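Local coordinates for elongation factor G (Thermus thermophilus, PDB 2DY1), which binds GTP and magnesium and probably acts as a GTPase elongation factor in the translocation step of protein synthesis, at residues F495-T500 with K507-I512; G501-S506 with V537-Y542. One frame throughout, in Å; residues are numbered along the deposited sequence.

Contact 1: F495-T500 with K507-I512; sequences FEWRIT and KYQEAI
W497 and Q509 mark the closest approach of the two backbones, with W497 CA 7.4 Å from Q509 CA. Here the end of an edge strand, 494-497, faces the first turn of helix 509-520, which the chain reaches through a short loop. That turn is closed by the backbone bond from I512 N to Y508 O, and it directs Q509 and I512 together at the strand. F495 and W497, two apart on the strand and on the same side of it, receive them. In both, CG anti to the backbone N (chi1 176° and -175°) carries the side chain out from the strand on the helix side, where Q509 meets it. The glutamine side chain, fully extended through CD, lies over one face of the indole. CB sits above the six-membered ring, 4.0 Å from its centroid, in a CH-pi contact. Further out the amide is nearly parallel to the indole, the planes 15° apart, and OE1 rests 3.5 Å from W497 CG. Q509 CG also touches F495, 3.7 Å from CE2, and NE2 lies beside that atom as well. I512 comes in differently: its CD1 touches the rim of the indole in plane, 3.6 Å from W497 CZ3, while CG2 approaches the edge of the phenyl ring at F495 CZ. The opposite indole face carries I499 CG1, so the ring is sandwiched between an isoleucine and a glutamine. This is the strand-to-helix half of a beta-alpha-beta unit in domain IV, completed by strand 533-541, whose V537 also packs on F495 and I512. No hydrogen bond spans the two segments; the helix start is held to the strand by dispersion and CH-pi contacts, with the polar OE1 over the indole rim near CG.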
loop_
_atom_site.group_PDB
_atom_site.type_symbol
_atom_site.label_atom_id
_atom_site.label_comp_id
_atom_site.label_asym_id
_atom_site.label_seq_id
_atom_site.Cartn_x
_atom_site.Cartn_y
_atom_site.Cartn_z
ATOM N N PHE A 495 18.382 28.378 23.402
ATOM C CA PHE A 495 19.734 28.894 23.580
ATOM C C PHE A 495 19.575 30.373 23.894
ATOM O O PHE A 495 18.894 31.101 23.165
ATOM C CB PHE A 495 20.565 28.744 22.306
ATOM C CG PHE A 495 21.937 29.339 22.411
ATOM C CD1 PHE A 495 22.971 28.627 23.004
ATOM C CD2 PHE A 495 22.184 30.631 21.949
ATOM C CE1 PHE A 495 24.240 29.199 23.136
ATOM C CE2 PHE A 495 23.446 31.207 22.079
ATOM C CZ PHE A 495 24.473 30.484 22.674
ATOM N N GLU A 496 20.197 30.813 24.984
ATOM C CA GLU A 496 20.129 32.214 25.389
ATOM C C GLU A 496 21.502 32.855 25.454
ATOM O O GLU A 496 22.379 32.361 26.148
ATOM C CB GLU A 496 19.493 32.352 26.782
ATOM C CG GLU A 496 17.985 32.316 26.821
ATOM C CD GLU A 496 17.461 32.432 28.243
ATOM O OE1 GLU A 496 18.135 33.082 29.079
ATOM O OE2 GLU A 496 16.378 31.884 28.516
ATOM N N TRP A 497 21.689 33.950 24.730
ATOM C CA TRP A 497 22.943 34.684 24.795
ATOM C C TRP A 497 22.744 35.728 25.891
ATOM O O TRP A 497 21.922 36.642 25.752
ATOM C CB TRP A 497 23.201 35.393 23.482
ATOM C CG TRP A 497 24.506 36.082 23.372
ATOM C CD1 TRP A 497 24.712 37.425 23.243
ATOM C CD2 TRP A 497 25.785 35.462 23.214
ATOM N NE1 TRP A 497 26.036 37.682 22.999
ATOM C CE2 TRP A 497 26.719 36.492 22.975
ATOM C CE3 TRP A 497 26.230 34.130 23.244
ATOM C CZ2 TRP A 497 28.078 36.236 22.758
ATOM C CZ3 TRP A 497 27.579 33.873 23.029
ATOM C CH2 TRP A 497 28.488 34.921 22.787
ATOM N N ARG A 498 23.477 35.591 26.989
ATOM C CA ARG A 498 23.368 36.547 28.086
ATOM C C ARG A 498 24.729 37.146 28.401
ATOM O O ARG A 498 25.007 37.538 29.525
ATOM C CB ARG A 498 22.777 35.869 29.332
ATOM C CG ARG A 498 21.313 35.455 29.162
ATOM C CD ARG A 498 20.402 36.684 29.074
ATOM N NE ARG A 498 18.998 36.314 28.925
ATOM C CZ ARG A 498 18.403 36.030 27.767
ATOM N NH1 ARG A 498 19.080 36.068 26.615
ATOM N NH2 ARG A 498 17.116 35.709 27.761
ATOM N N ILE A 499 25.580 37.222 27.380
ATOM C CA ILE A 499 26.902 37.800 27.543
ATOM C C ILE A 499 26.757 39.301 27.730
ATOM O O ILE A 499 25.973 39.939 27.023
ATOM C CB ILE A 499 27.777 37.494 26.290
ATOM C CG1 ILE A 499 28.237 36.030 26.335
ATOM C CG2 ILE A 499 28.996 38.428 26.224
ATOM C CD1 ILE A 499 29.154 35.698 27.498
ATOM N N THR A 500 27.490 39.848 28.698
ATOM C CA THR A 500 27.455 41.275 28.969
ATOM C C THR A 500 28.852 41.885 28.862
ATOM O O THR A 500 29.863 41.172 28.902
ATOM C CB THR A 500 26.904 41.563 30.386
ATOM O OG1 THR A 500 27.824 41.059 31.364
ATOM C CG2 THR A 500 25.538 40.900 30.574
ATOM N N LYS A 507 30.065 37.799 17.328
ATOM C CA LYS A 507 30.429 36.969 16.183
ATOM C C LYS A 507 30.720 35.521 16.560
ATOM O O LYS A 507 30.806 34.666 15.684
ATOM C CB LYS A 507 31.647 37.546 15.462
ATOM C CG LYS A 507 32.931 37.421 16.243
ATOM C CD LYS A 507 34.101 38.006 15.478
ATOM C CE LYS A 507 35.381 37.860 16.282
ATOM N NZ LYS A 507 36.550 38.493 15.601
ATOM N N TYR A 508 30.897 35.237 17.846
ATOM C CA TYR A 508 31.158 33.859 18.250
ATOM C C TYR A 508 29.906 33.148 18.754
ATOM O O TYR A 508 29.969 31.980 19.130
ATOM C CB TYR A 508 32.241 33.788 19.328
ATOM C CG TYR A 508 33.624 34.096 18.812
ATOM C CD1 TYR A 508 34.123 33.455 17.676
ATOM C CD2 TYR A 508 34.439 35.017 19.461
ATOM C CE1 TYR A 508 35.409 33.726 17.200
ATOM C CE2 TYR A 508 35.722 35.301 18.994
ATOM C CZ TYR A 508 36.202 34.650 17.865
ATOM O OH TYR A 508 37.474 34.920 17.408
ATOM N N GLN A 509 28.766 33.839 18.753
ATOM C CA GLN A 509 27.538 33.220 19.244
ATOM C C GLN A 509 27.167 31.971 18.447
ATOM O O GLN A 509 26.798 30.951 19.018
ATOM C CB GLN A 509 26.362 34.209 19.217
ATOM C CG GLN A 509 25.105 33.650 19.879
ATOM C CD GLN A 509 23.904 34.589 19.823
ATOM O OE1 GLN A 509 24.049 35.812 19.875
ATOM N NE2 GLN A 509 22.706 34.009 19.740
ATOM N N GLU A 510 27.264 32.046 17.126
ATOM C CA GLU A 510 26.923 30.894 16.290
ATOM C C GLU A 510 27.825 29.689 16.594
ATOM O O GLU A 510 27.352 28.555 16.697
ATOM C CB GLU A 510 27.035 31.277 14.810
ATOM C CG GLU A 510 26.616 30.180 13.843
ATOM C CD GLU A 510 27.068 30.453 12.417
ATOM O OE1 GLU A 510 26.598 29.747 11.499
ATOM O OE2 GLU A 510 27.896 31.368 12.215
ATOM N N ALA A 511 29.130 29.926 16.734
ATOM C CA ALA A 511 30.061 28.837 17.027
ATOM C C ALA A 511 29.799 28.214 18.386
ATOM O O ALA A 511 29.942 27.007 18.567
ATOM C CB ALA A 511 31.501 29.336 16.966
ATOM N N ILE A 512 29.439 29.047 19.357
ATOM C CA ILE A 512 29.173 28.550 20.688
ATOM C C ILE A 512 27.924 27.679 20.652
ATOM O O ILE A 512 27.934 26.567 21.180
ATOM C CB ILE A 512 29.046 29.736 21.681
ATOM C CG1 ILE A 512 30.445 30.364 21.864
ATOM C CG2 ILE A 512 28.488 29.277 23.040
ATOM C CD1 ILE A 512 30.465 31.706 22.585
#

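Contact 2: G501-S506 with V537-Y542; sequences GGVIPS and VYNGSY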
loop_
_atom_site.group_PDB
_atom_site.type_symbol
_atom_site.label_atom_id
_atom_site.label_comp_id
_atom_site.label_asym_id
_atom_site.label_seq_id
_atom_site.Cartn_x
_atom_site.Cartn_y
_atom_site.Cartn_z
ATOM N N GLY A 501 28.900 43.201 28.694
ATOM C CA GLY A 501 30.174 43.898 28.630
ATOM C C GLY A 501 31.030 43.545 27.436
ATOM O O GLY A 501 32.208 43.901 27.387
ATOM N N GLY A 502 30.445 42.832 26.475
ATOM C CA GLY A 502 31.188 42.432 25.291
ATOM C C GLY A 502 32.359 41.508 25.597
ATOM O O GLY A 502 33.331 41.459 24.817
ATOM N N VAL A 503 32.280 40.761 26.699
ATOM C CA VAL A 503 33.387 39.872 27.075
ATOM C C VAL A 503 33.614 38.778 26.038
ATOM O O VAL A 503 34.706 38.213 25.973
ATOM C CB VAL A 503 33.225 39.282 28.502
ATOM C CG1 VAL A 503 33.307 40.436 29.535
ATOM C CG2 VAL A 503 31.902 38.543 28.649
ATOM N N ILE A 504 32.578 38.445 25.274
ATOM C CA ILE A 504 32.721 37.524 24.131
ATOM C C ILE A 504 31.998 38.271 23.015
ATOM O O ILE A 504 30.836 38.675 23.168
ATOM C CB ILE A 504 32.023 36.128 24.270
ATOM C CG1 ILE A 504 32.676 35.275 25.361
ATOM C CG2 ILE A 504 32.165 35.371 22.911
ATOM C CD1 ILE A 504 31.919 33.972 25.676
ATOM N N PRO A 505 32.666 38.476 21.872
ATOM C CA PRO A 505 32.013 39.189 20.771
ATOM C C PRO A 505 30.844 38.391 20.218
ATOM O O PRO A 505 30.864 37.152 20.225
ATOM C CB PRO A 505 33.134 39.350 19.742
ATOM C CG PRO A 505 34.378 39.276 20.556
ATOM C CD PRO A 505 34.075 38.198 21.552
ATOM N N SER A 506 29.835 39.102 19.730
ATOM C CA SER A 506 28.642 38.464 19.185
ATOM C C SER A 506 28.954 37.551 18.009
ATOM O O SER A 506 28.201 36.623 17.726
ATOM C CB SER A 506 27.624 39.527 18.750
ATOM O OG SER A 506 28.166 40.359 17.740
ATOM N N VAL A 537 24.474 31.098 27.895
ATOM C CA VAL A 537 25.894 31.459 27.901
ATOM C C VAL A 537 25.904 32.822 28.573
ATOM O O VAL A 537 25.382 33.804 28.029
ATOM C CB VAL A 537 26.456 31.504 26.474
ATOM C CG1 VAL A 537 27.899 32.084 26.480
ATOM C CG2 VAL A 537 26.459 30.085 25.910
ATOM N N TYR A 538 26.497 32.871 29.765
ATOM C CA TYR A 538 26.442 34.076 30.577
ATOM C C TYR A 538 27.725 34.793 30.929
ATOM O O TYR A 538 27.685 35.861 31.532
ATOM C CB TYR A 538 25.691 33.755 31.866
ATOM C CG TYR A 538 26.391 32.769 32.782
ATOM C CD1 TYR A 538 26.243 31.383 32.618
ATOM C CD2 TYR A 538 27.199 33.225 33.824
ATOM C CE1 TYR A 538 26.888 30.495 33.480
ATOM C CE2 TYR A 538 27.842 32.349 34.681
ATOM C CZ TYR A 538 27.685 30.986 34.506
ATOM O OH TYR A 538 28.326 30.125 35.363
ATOM N N ASN A 539 28.864 34.205 30.585
ATOM C CA ASN A 539 30.134 34.852 30.875
ATOM C C ASN A 539 31.174 34.127 30.018
ATOM O O ASN A 539 30.869 33.115 29.373
ATOM C CB ASN A 539 30.458 34.731 32.378
ATOM C CG ASN A 539 31.599 35.647 32.827
ATOM O OD1 ASN A 539 32.151 35.476 33.926
ATOM N ND2 ASN A 539 31.939 36.622 32.002
ATOM N N GLY A 540 32.386 34.657 29.993
ATOM C CA GLY A 540 33.436 34.040 29.201
ATOM C C GLY A 540 34.469 35.099 28.889
ATOM O O GLY A 540 34.461 36.192 29.470
ATOM N N SER A 541 35.377 34.794 27.977
ATOM C CA SER A 541 36.383 35.773 27.614
ATOM C C SER A 541 37.000 35.332 26.304
ATOM O O SER A 541 36.806 34.188 25.874
ATOM C CB SER A 541 37.456 35.890 28.711
ATOM O OG SER A 541 38.220 34.696 28.882
ATOM N N TYR A 542 37.721 36.243 25.663
ATOM C CA TYR A 542 38.368 35.930 24.399
ATOM C C TYR A 542 39.639 36.744 24.247
ATOM O O TYR A 542 39.874 37.696 24.989
ATOM C CB TYR A 542 37.439 36.234 23.223
ATOM C CG TYR A 542 37.424 37.680 22.793
ATOM C CD1 TYR A 542 36.780 38.654 23.558
ATOM C CD2 TYR A 542 38.083 38.085 21.636
ATOM C CE1 TYR A 542 36.799 39.996 23.185
ATOM C CE2 TYR A 542 38.112 39.414 21.255
ATOM C CZ TYR A 542 37.470 40.366 22.038
ATOM O OH TYR A 542 37.534 41.683 21.683
HETATM O O HOH W 1 37.270 38.906 26.825
#
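The loop that leads from strand 494-497 into helix 509-520 folds over the end of strand 533-541, and P505 meets Y542 where it does so. The proline lies across one face of the phenol ring: CD stands 3.6 Å from the ring centroid, 19° off the normal, in a CH-pi contact, and CG reaches toward CE1 and CZ. Y542 has its CG between the backbone N and the carbonyl carbon (chi1 83°). V503 O lies in the plane of the ring at its edge, 3.2 Å from Y542 CD1. An alanine in place of Y542 would probably leave P505 CD and CG without their aromatic partner and V503 O without the ring edge beside it. V503 O also accepts a hydrogen bond from a water 2.8 Å away, and that water accepts one from Y542 N; a CA-H...O contact from S541 CA (3.4 Å) reaches the same V503 oxygen. Loop and strand are thus bridged through water within the beta-alpha-beta unit of domain IV, with no direct hydrogen bond between the two segments. Beside this bridge, I504 CD1 packs 3.8 Å from G540 CA, where a side chain on the glycine would clash with it. V503 CB lies 3.5 Å from G540 O. The CB of S541 points away from the loop, and its OG is hydrogen-bonded to D482 and Y480.

Contacts 1 and 2 have centres 8 Å apart and lie far from the GTP and magnesium sites, within domain IV. Their segments alternate along the chain: 495-500, 501-506 and 507-512 follow one another directly, and segment 537-542 comes later, beyond the remainder of helix 509-520. Strands 494-497 and 533-541 are parallel neighbours in one mixed sheet, probably joined directly by hydrogen bonds from R498 N to V537 O and from V537 N to E496 O. I499 packs against both N539 and I504, passing from one contact to the other. Together the contacts join the first strand, the loop, the helix start and the second strand of the beta-alpha-beta unit.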